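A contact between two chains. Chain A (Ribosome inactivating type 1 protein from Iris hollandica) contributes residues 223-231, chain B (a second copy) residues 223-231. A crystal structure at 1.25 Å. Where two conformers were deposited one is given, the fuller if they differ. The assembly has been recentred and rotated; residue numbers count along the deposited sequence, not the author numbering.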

# COMPACT_ATOMS: atom_id res chain seq x y z
N GLN A 223 7.06 17.40 1.89
CA GLN A 223 7.50 17.07 3.24
C GLN A 223 7.26 15.60 3.51
O GLN A 223 6.20 15.06 3.17
CB GLN A 223 6.72 17.88 4.27
CG GLN A 223 6.84 19.38 4.11
CD GLN A 223 8.23 19.92 4.40
OE1 GLN A 223 8.95 19.43 5.27
NE2 GLN A 223 8.61 20.96 3.66
N VAL A 224 8.24 14.94 4.12
CA VAL A 224 8.00 13.61 4.68
C VAL A 224 7.92 13.70 6.21
O VAL A 224 7.46 12.77 6.87
CB VAL A 224 9.03 12.55 4.22
CG1 VAL A 224 8.92 12.34 2.71
CG2 VAL A 224 10.44 12.93 4.61
N SER A 225 8.37 14.83 6.74
CA SER A 225 8.33 15.16 8.16
C SER A 225 8.48 16.67 8.27
O SER A 225 8.56 17.35 7.24
CB SER A 225 9.47 14.47 8.91
OG SER A 225 10.72 14.93 8.42
N VAL A 226 8.52 17.21 9.48
CA VAL A 226 8.75 18.64 9.66
C VAL A 226 10.09 19.06 9.05
O VAL A 226 10.18 20.08 8.36
CB VAL A 226 8.67 19.06 11.16
CG1 VAL A 226 8.93 20.56 11.32
CG2 VAL A 226 7.32 18.70 11.75
N GLN A 227 11.12 18.24 9.27
CA GLN A 227 12.50 18.59 8.94
C GLN A 227 13.02 17.99 7.63
O GLN A 227 14.04 18.44 7.11
CB GLN A 227 13.44 18.18 10.08
CG GLN A 227 13.10 18.75 11.47
CD GLN A 227 13.39 20.24 11.61
OE1 GLN A 227 14.12 20.83 10.81
NE2 GLN A 227 12.81 20.85 12.63
N GLN A 228 12.34 16.96 7.12
CA GLN A 228 12.85 16.24 5.95
C GLN A 228 11.90 16.29 4.76
O GLN A 228 10.67 16.29 4.92
CB GLN A 228 13.18 14.78 6.31
CG GLN A 228 14.43 14.62 7.19
CD GLN A 228 14.15 14.75 8.68
OE1 GLN A 228 13.11 14.31 9.18
NE2 GLN A 228 15.11 15.32 9.41
N THR A 229 12.49 16.32 3.57
CA THR A 229 11.75 16.45 2.32
C THR A 229 12.25 15.47 1.27
O THR A 229 13.36 14.93 1.37
CB THR A 229 11.90 17.87 1.73
OG1 THR A 229 13.29 18.21 1.66
CG2 THR A 229 11.16 18.90 2.57
N VAL A 230 11.40 15.23 0.28
CA VAL A 230 11.81 14.55 -0.95
C VAL A 230 11.30 15.38 -2.14
O VAL A 230 10.46 16.26 -1.98
CB VAL A 230 11.28 13.10 -1.03
CG1 VAL A 230 11.81 12.25 0.13
CG2 VAL A 230 9.75 13.07 -1.09
N VAL A 231 11.81 15.08 -3.32
CA VAL A 231 11.37 15.77 -4.52
C VAL A 231 10.86 14.75 -5.53
O VAL A 231 11.52 13.74 -5.81
CB VAL A 231 12.51 16.62 -5.15
CG1 VAL A 231 12.03 17.29 -6.44
CG2 VAL A 231 13.03 17.65 -4.15
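Chain B 223-231: QVSVQQTVV

How does the backbone of chain B lie against chain A? Each copy presents the same tight loop leading into a strand at 229-231, and in both the turn is closed by backbone hydrogen bonds: V224(B) N reaches Q228(B) O at 3.0 Å, as V224(A) N reaches Q228(A) O at 2.9 Å. The two turns meet at Q228, where the CA atoms of Q228(A) and Q228(B) are 6.4 Å apart; the other close backbone approach sets the CA of V230(A) 6.6 Å from the CA of S225(B). From 228 to 231 the chains run in roughly opposite directions, steeply tilted to each other. No hydrogen bond joins main chain to main chain across the contact, so the strands do not pair here.

What does the first part of chain B touch? Q223(B) makes no contact, but V224(B), with phi/psi of -115/-21° and an m rotamer, points its CA-to-CB bond toward chain A. Its CG2 lies 4.1 Å from CG2 of V224(A), while its CB is 4.3 Å from CG1 of V230(A), so it sits among apolar side chains. S225(B) turns back into a more extended shape and takes the p rotamer. Its OG accepts a weak bond of 3.0 Å from Q228(B) N and donates to water 3 at 2.7 Å; that water in turn donates to T229(A) O, also at 2.7 Å. V226(B) and Q227(B) then carry the loop out of reach of chain A.

What does Q228(B) do at the contact? Its backbone is extended, at -138/156°, and its side chain, m at chi1 and t at chi2, reaches across to the main chain of the other copy. The amide serves as both donor and acceptor: NE2 donates to Q227(A) O at 3.0 Å, and OE1 accepts from T229(A) N at 3.1 Å. One side chain thus satisfies two backbone groups that flank Q228(A). Water 1 reinforces the grip, donating to Q227(A) O at 3.3 Å and to Q228(B) OE1 at 3.2 Å.

How does the contact finish along the strand of chain B? T229(B) turns its CA-to-CB bond away, leaving its carbonyl to face the partner: T229(B) O is 3.2 Å from CD of Q228(A), without a hydrogen bond to that side chain's NE2. Buried V230(B), whose CA-to-CB bond runs sideways, places CG1 3.9 Å from CG2 of V224(A) and 3.7 Å from OE1 of Q228(A). At V231(B) direct contact has ended, though its N donates to water 2 at 3.1 Å, which donates weakly to Q228(A) OE1 at 3.3 Å.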

# COMPACT_ATOMS: atom_id res chain seq x y z
N GLN B 223 17.03 6.29 5.79
CA GLN B 223 17.28 7.23 4.71
C GLN B 223 16.00 7.46 3.90
O GLN B 223 15.27 6.52 3.58
CB GLN B 223 18.39 6.73 3.79
CG GLN B 223 19.75 6.64 4.46
CD GLN B 223 20.39 8.00 4.69
OE1 GLN B 223 20.13 8.96 3.96
NE2 GLN B 223 21.23 8.09 5.72
N VAL B 224 15.73 8.72 3.60
CA VAL B 224 14.62 9.07 2.69
C VAL B 224 15.16 9.72 1.41
O VAL B 224 14.49 9.74 0.39
CB VAL B 224 13.55 9.98 3.35
CG1 VAL B 224 12.82 9.24 4.45
CG2 VAL B 224 14.17 11.29 3.87
N SER B 225 16.38 10.25 1.50
CA SER B 225 17.11 10.80 0.37
C SER B 225 18.58 10.58 0.67
O SER B 225 18.93 10.18 1.78
CB SER B 225 16.82 12.29 0.19
OG SER B 225 17.40 13.06 1.23
N VAL B 226 19.46 10.88 -0.28
CA VAL B 226 20.89 10.80 -0.03
C VAL B 226 21.31 11.71 1.15
O VAL B 226 22.21 11.37 1.91
CB VAL B 226 21.69 11.13 -1.31
CG1 VAL B 226 23.18 11.07 -1.06
CG2 VAL B 226 21.32 10.16 -2.43
N GLN B 227 20.61 12.84 1.30
CA GLN B 227 20.98 13.85 2.29
C GLN B 227 20.30 13.72 3.65
O GLN B 227 20.80 14.27 4.64
CB GLN B 227 20.69 15.25 1.74
CG GLN B 227 21.57 15.67 0.58
CD GLN B 227 21.20 14.99 -0.73
OE1 GLN B 227 20.02 14.78 -1.02
NE2 GLN B 227 22.21 14.66 -1.52
N GLN B 228 19.16 13.04 3.70
CA GLN B 228 18.33 13.09 4.90
C GLN B 228 17.75 11.77 5.35
O GLN B 228 17.53 10.86 4.56
CB GLN B 228 17.19 14.09 4.73
CG GLN B 228 17.64 15.54 4.65
CD GLN B 228 16.49 16.50 4.77
OE1 GLN B 228 15.60 16.53 3.91
NE2 GLN B 228 16.48 17.28 5.84
N THR B 229 17.44 11.74 6.63
CA THR B 229 17.06 10.54 7.32
C THR B 229 15.83 10.90 8.16
O THR B 229 15.74 12.02 8.68
CB THR B 229 18.29 10.10 8.15
OG1 THR B 229 18.63 8.73 7.90
CG2 THR B 229 18.14 10.39 9.63
N VAL B 230 14.86 9.99 8.24
CA VAL B 230 13.78 10.11 9.24
C VAL B 230 14.01 9.10 10.35
O VAL B 230 14.78 8.15 10.20
CB VAL B 230 12.35 9.95 8.64
CG1 VAL B 230 12.05 11.08 7.66
CG2 VAL B 230 12.16 8.58 8.01
N VAL B 231 13.35 9.31 11.48
CA VAL B 231 13.53 8.46 12.64
C VAL B 231 12.23 7.71 12.95
O VAL B 231 11.16 8.31 13.02
CB VAL B 231 14.00 9.28 13.87
CG1 VAL B 231 14.25 8.39 15.07
CG2 VAL B 231 15.28 10.07 13.53
O HOH W 1 14.36 19.52 4.02
O HOH W 2 12.48 12.23 11.71
O HOH W 3 16.03 15.34 1.56